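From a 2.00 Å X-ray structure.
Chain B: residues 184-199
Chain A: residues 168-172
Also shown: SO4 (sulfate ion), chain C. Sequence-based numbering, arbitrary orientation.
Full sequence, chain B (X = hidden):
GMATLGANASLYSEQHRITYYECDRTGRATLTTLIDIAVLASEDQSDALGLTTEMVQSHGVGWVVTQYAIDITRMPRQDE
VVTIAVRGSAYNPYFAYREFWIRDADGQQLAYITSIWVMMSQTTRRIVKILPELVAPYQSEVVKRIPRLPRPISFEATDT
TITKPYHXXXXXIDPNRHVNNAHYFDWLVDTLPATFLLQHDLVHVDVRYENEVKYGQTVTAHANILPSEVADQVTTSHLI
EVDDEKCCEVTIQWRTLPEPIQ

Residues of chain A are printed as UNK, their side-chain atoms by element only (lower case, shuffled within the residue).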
# COMPACT_ATOMS: atom_id res chain seq x y z
N TYR B 184 -8.79 -6.01 2.83
CA TYR B 184 -9.95 -6.07 3.76
C TYR B 184 -9.57 -5.39 5.09
O TYR B 184 -10.42 -4.72 5.66
CB TYR B 184 -10.43 -7.50 4.02
CG TYR B 184 -11.20 -8.23 2.92
CD1 TYR B 184 -10.64 -8.49 1.65
CD2 TYR B 184 -12.48 -8.78 3.19
CE1 TYR B 184 -11.36 -9.23 0.64
CE2 TYR B 184 -13.21 -9.52 2.19
CZ TYR B 184 -12.64 -9.73 0.93
OH TYR B 184 -13.33 -10.43 -0.03
N PHE B 185 -8.30 -5.54 5.54
CA PHE B 185 -7.78 -4.87 6.77
C PHE B 185 -7.81 -3.34 6.70
O PHE B 185 -7.89 -2.69 7.75
CB PHE B 185 -6.40 -5.39 7.19
CG PHE B 185 -6.43 -6.78 7.72
CD1 PHE B 185 -6.87 -7.00 9.05
CD2 PHE B 185 -6.05 -7.88 6.93
CE1 PHE B 185 -6.93 -8.31 9.59
CE2 PHE B 185 -6.10 -9.20 7.47
CZ PHE B 185 -6.55 -9.42 8.80
N ASP B 186 -7.71 -2.77 5.48
CA ASP B 186 -7.84 -1.32 5.25
C ASP B 186 -9.23 -0.86 5.70
O ASP B 186 -9.34 0.15 6.37
CB ASP B 186 -7.71 -0.89 3.77
CG ASP B 186 -6.37 -1.28 3.12
OD1 ASP B 186 -5.36 -1.51 3.81
OD2 ASP B 186 -6.33 -1.33 1.87
N TRP B 187 -10.26 -1.65 5.35
CA TRP B 187 -11.67 -1.34 5.68
C TRP B 187 -11.96 -1.64 7.14
O TRP B 187 -12.57 -0.81 7.82
CB TRP B 187 -12.68 -2.11 4.78
CG TRP B 187 -12.34 -2.09 3.33
CD1 TRP B 187 -11.82 -1.05 2.63
CD2 TRP B 187 -12.58 -3.14 2.38
NE1 TRP B 187 -11.65 -1.39 1.32
CE2 TRP B 187 -12.12 -2.66 1.13
CE3 TRP B 187 -13.12 -4.44 2.47
CZ2 TRP B 187 -12.17 -3.46 -0.06
CZ3 TRP B 187 -13.18 -5.24 1.30
CH2 TRP B 187 -12.71 -4.73 0.04
N LEU B 188 -11.55 -2.83 7.61
CA LEU B 188 -11.74 -3.32 9.00
C LEU B 188 -11.16 -2.38 10.06
O LEU B 188 -11.87 -1.96 10.96
CB LEU B 188 -11.12 -4.72 9.19
CG LEU B 188 -11.77 -5.89 8.44
CD1 LEU B 188 -10.83 -7.10 8.31
CD2 LEU B 188 -13.09 -6.29 9.10
N VAL B 189 -9.87 -2.05 9.90
CA VAL B 189 -9.14 -1.17 10.84
C VAL B 189 -9.65 0.28 10.76
O VAL B 189 -9.86 0.89 11.81
CB VAL B 189 -7.60 -1.27 10.68
CG1 VAL B 189 -6.87 -0.34 11.65
CG2 VAL B 189 -7.16 -2.72 10.91
N ASP B 190 -9.85 0.80 9.54
CA ASP B 190 -10.38 2.18 9.34
C ASP B 190 -11.82 2.38 9.88
O ASP B 190 -12.20 3.53 10.12
CB ASP B 190 -10.30 2.64 7.88
CG ASP B 190 -10.69 4.10 7.71
OD1 ASP B 190 -10.01 4.96 8.31
OD2 ASP B 190 -11.73 4.35 7.06
N THR B 191 -12.62 1.30 10.04
CA THR B 191 -13.97 1.39 10.67
C THR B 191 -13.88 2.01 12.08
O THR B 191 -14.74 2.80 12.46
CB THR B 191 -14.70 0.02 10.76
OG1 THR B 191 -14.75 -0.58 9.46
CG2 THR B 191 -16.14 0.17 11.31
N LEU B 192 -12.80 1.65 12.81
CA LEU B 192 -12.52 2.17 14.15
C LEU B 192 -11.94 3.59 14.04
O LEU B 192 -11.18 3.85 13.09
CB LEU B 192 -11.52 1.27 14.89
CG LEU B 192 -11.93 -0.19 15.10
CD1 LEU B 192 -10.73 -1.01 15.60
CD2 LEU B 192 -13.12 -0.31 16.05
N PRO B 193 -12.26 4.49 15.00
CA PRO B 193 -11.75 5.87 14.91
C PRO B 193 -10.27 5.97 15.32
O PRO B 193 -9.76 5.10 16.05
CB PRO B 193 -12.65 6.62 15.89
CG PRO B 193 -12.94 5.62 16.94
CD PRO B 193 -13.05 4.31 16.24
N ALA B 194 -9.60 7.02 14.83
CA ALA B 194 -8.18 7.32 15.15
C ALA B 194 -7.91 7.42 16.67
O ALA B 194 -6.84 6.99 17.11
CB ALA B 194 -7.67 8.59 14.42
N THR B 195 -8.89 7.93 17.44
CA THR B 195 -8.80 8.02 18.93
C THR B 195 -8.65 6.62 19.58
O THR B 195 -7.97 6.50 20.61
CB THR B 195 -9.99 8.77 19.58
OG1 THR B 195 -11.22 8.14 19.21
CG2 THR B 195 -10.01 10.23 19.15
N PHE B 196 -9.28 5.60 18.99
CA PHE B 196 -9.14 4.20 19.43
C PHE B 196 -7.78 3.65 18.94
O PHE B 196 -7.03 3.09 19.74
CB PHE B 196 -10.28 3.31 18.91
CG PHE B 196 -10.16 1.87 19.33
CD1 PHE B 196 -9.43 0.95 18.54
CD2 PHE B 196 -10.73 1.43 20.54
CE1 PHE B 196 -9.27 -0.40 18.95
CE2 PHE B 196 -10.59 0.07 20.97
CZ PHE B 196 -9.86 -0.85 20.17
N LEU B 197 -7.53 3.77 17.64
CA LEU B 197 -6.30 3.24 16.98
C LEU B 197 -4.98 3.77 17.54
O LEU B 197 -4.02 3.01 17.64
CB LEU B 197 -6.34 3.44 15.45
CG LEU B 197 -7.48 2.73 14.70
CD1 LEU B 197 -7.51 3.19 13.24
CD2 LEU B 197 -7.35 1.22 14.81
N LEU B 198 -4.97 5.07 17.89
CA LEU B 198 -3.78 5.72 18.48
C LEU B 198 -3.47 5.33 19.94
O LEU B 198 -2.38 5.68 20.41
CB LEU B 198 -3.85 7.26 18.31
CG LEU B 198 -3.72 7.75 16.86
CD1 LEU B 198 -4.12 9.24 16.77
CD2 LEU B 198 -2.31 7.50 16.27
N GLN B 199 -4.38 4.64 20.65
CA GLN B 199 -4.12 4.19 22.04
C GLN B 199 -4.38 2.67 22.25
O GLN B 199 -4.68 2.23 23.36
CB GLN B 199 -4.90 5.09 23.00
CG GLN B 199 -4.35 5.09 24.45
CD GLN B 199 -4.89 6.16 25.35
OE1 GLN B 199 -5.67 7.04 24.95
NE2 GLN B 199 -4.46 6.10 26.60
N UNK A 168 -10.85 9.85 3.48
CA UNK A 168 -9.44 9.77 3.88
C UNK A 168 -9.40 8.77 5.03
O UNK A 168 -10.02 8.99 6.06
c UNK A 168 -7.38 11.00 4.72
c UNK A 168 -8.85 11.14 4.31
c UNK A 168 -8.98 12.14 3.16
N UNK A 169 -8.70 7.66 4.80
CA UNK A 169 -8.58 6.57 5.78
C UNK A 169 -7.44 6.78 6.74
O UNK A 169 -6.56 7.61 6.48
n UNK A 169 -10.26 3.44 2.45
c UNK A 169 -10.27 2.66 1.37
n UNK A 169 -11.40 2.59 0.67
c UNK A 169 -9.47 4.86 4.17
c UNK A 169 -9.13 3.69 3.33
n UNK A 169 -9.22 1.93 1.00
c UNK A 169 -8.35 5.24 5.07
N UNK A 170 -7.47 6.01 7.83
CA UNK A 170 -6.41 6.01 8.84
C UNK A 170 -5.07 5.64 8.18
O UNK A 170 -4.13 6.41 8.31
c UNK A 170 -3.76 5.12 13.20
c UNK A 170 -3.82 4.02 12.30
c UNK A 170 -5.69 5.08 11.09
c UNK A 170 -4.78 4.01 11.26
c UNK A 170 -4.68 6.19 13.05
c UNK A 170 -5.64 6.16 11.99
c UNK A 170 -6.72 5.06 10.00
N UNK A 171 -5.05 4.55 7.38
CA UNK A 171 -3.81 4.12 6.68
C UNK A 171 -3.29 5.09 5.59
O UNK A 171 -2.16 4.89 5.12
c UNK A 171 -4.63 0.33 6.70
c UNK A 171 -4.87 -0.75 7.60
c UNK A 171 -4.01 0.61 9.45
c UNK A 171 -4.56 -0.61 8.97
c UNK A 171 -4.14 1.58 7.17
c UNK A 171 -3.75 1.68 8.54
c UNK A 171 -3.85 2.67 6.13
N UNK A 172 -4.08 6.11 5.19
CA UNK A 172 -3.60 7.17 4.27
C UNK A 172 -2.63 8.15 4.97
O UNK A 172 -1.95 8.88 4.26
o UNK A 172 -5.23 6.27 2.10
c UNK A 172 -4.73 8.01 3.67
o UNK A 172 -6.84 7.61 2.73
c UNK A 172 -5.66 7.22 2.78
S SO4 C . -14.31 5.12 0.11
O1 SO4 C . -14.16 3.74 -0.31
O2 SO4 C . -14.66 5.18 1.52
O3 SO4 C . -13.10 5.87 -0.06
O4 SO4 C . -15.37 5.74 -0.69
O HOH W 1 -11.37 7.35 8.14
O HOH W 2 -11.21 0.11 -1.46
O HOH W 3 -7.77 -0.40 -0.22
O HOH W 4 -7.18 2.09 6.13

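Position 168 carries three side-chain carbons, one bonded to the other two, so the side chain branches directly at CB. Its CA-to-CB bond points away from chain B, and the nearest side-chain approach to the 184-199 stretch is 7.5 Å, from CB of position 168 to OD1 of Asp B190. The backbone does the work here: water 1 donates to O of position 168 (3.0 Å) and to OD1 of Asp B190 (2.8 Å). A beta-branched side chain of three carbons and no oxygen is Val A168.

Position 169 has three carbons in a row, a nitrogen, and then a carbon bearing two more nitrogens, a planar guanidinium at the end of an unbranched chain. One face of that group lies under CD1 of Trp B187, and an oxygen of the sulfate sits at its edge. This is Arg A169. Its NH2 lies 4.0 Å from NE1 of Trp B187, near the indole plane, and water 2 accepts from both nitrogens. Water 3 donates to OD2 of Asp B186 (2.7 Å) and accepts a weak bond from NH1 of Arg A169 (3.0 Å); the direct separation of OD2 of Asp B186 and NH1 of Arg A169, 4.4 Å, is too long for a salt bridge. NH2 of Arg A169 also gives O1 of the sulfate a weak hydrogen bond of 3.1 Å.

Position 170 shows one carbon followed by a ring of six carbons with no further substituent, which excludes tyrosine. CD1 of Leu B197 stands 3.5 Å from the ring centroid, 19° off the normal, a CH-pi contact over the face. The residue is Phe A170. CD2 of Leu B198 approaches the ring edge, 4.1 Å from CZ of Phe A170, while CB of Ala B194 lies 4.0 Å from CD1 of Phe A170.

Position 171 has one carbon and a bare six-carbon ring, which packs on Val B189 and turns its edge to OD1 of Asp B186; this is Phe A171. CZ of Phe A171 is 3.5 Å from CB of Val B189, and CD2 of Phe A171 is 3.5 Å from OD1 of Asp B186.

Position 172 has two carbons, the second carrying two oxygens, and does not touch the chain B stretch; this short carboxylate is Asp A172. OD2 of Asp A172 accepts from N of Arg A169 at 2.8 Å, bracing the turn locally.

The contact combines one direct polar anchor with apolar packing. N of Phe A170 donates to OD1 of Asp B190 (2.8 Å, 156°), and the same oxygen receives water 1. Around this anchor, the two phenylalanine rings pack against aliphatic side chains of chain B, while waters link Arg A169 to Asp B186 and Trp B187. The contact buries 528 Å² between the stretches, both sides summed.

Chain A 168-172: VRFFD
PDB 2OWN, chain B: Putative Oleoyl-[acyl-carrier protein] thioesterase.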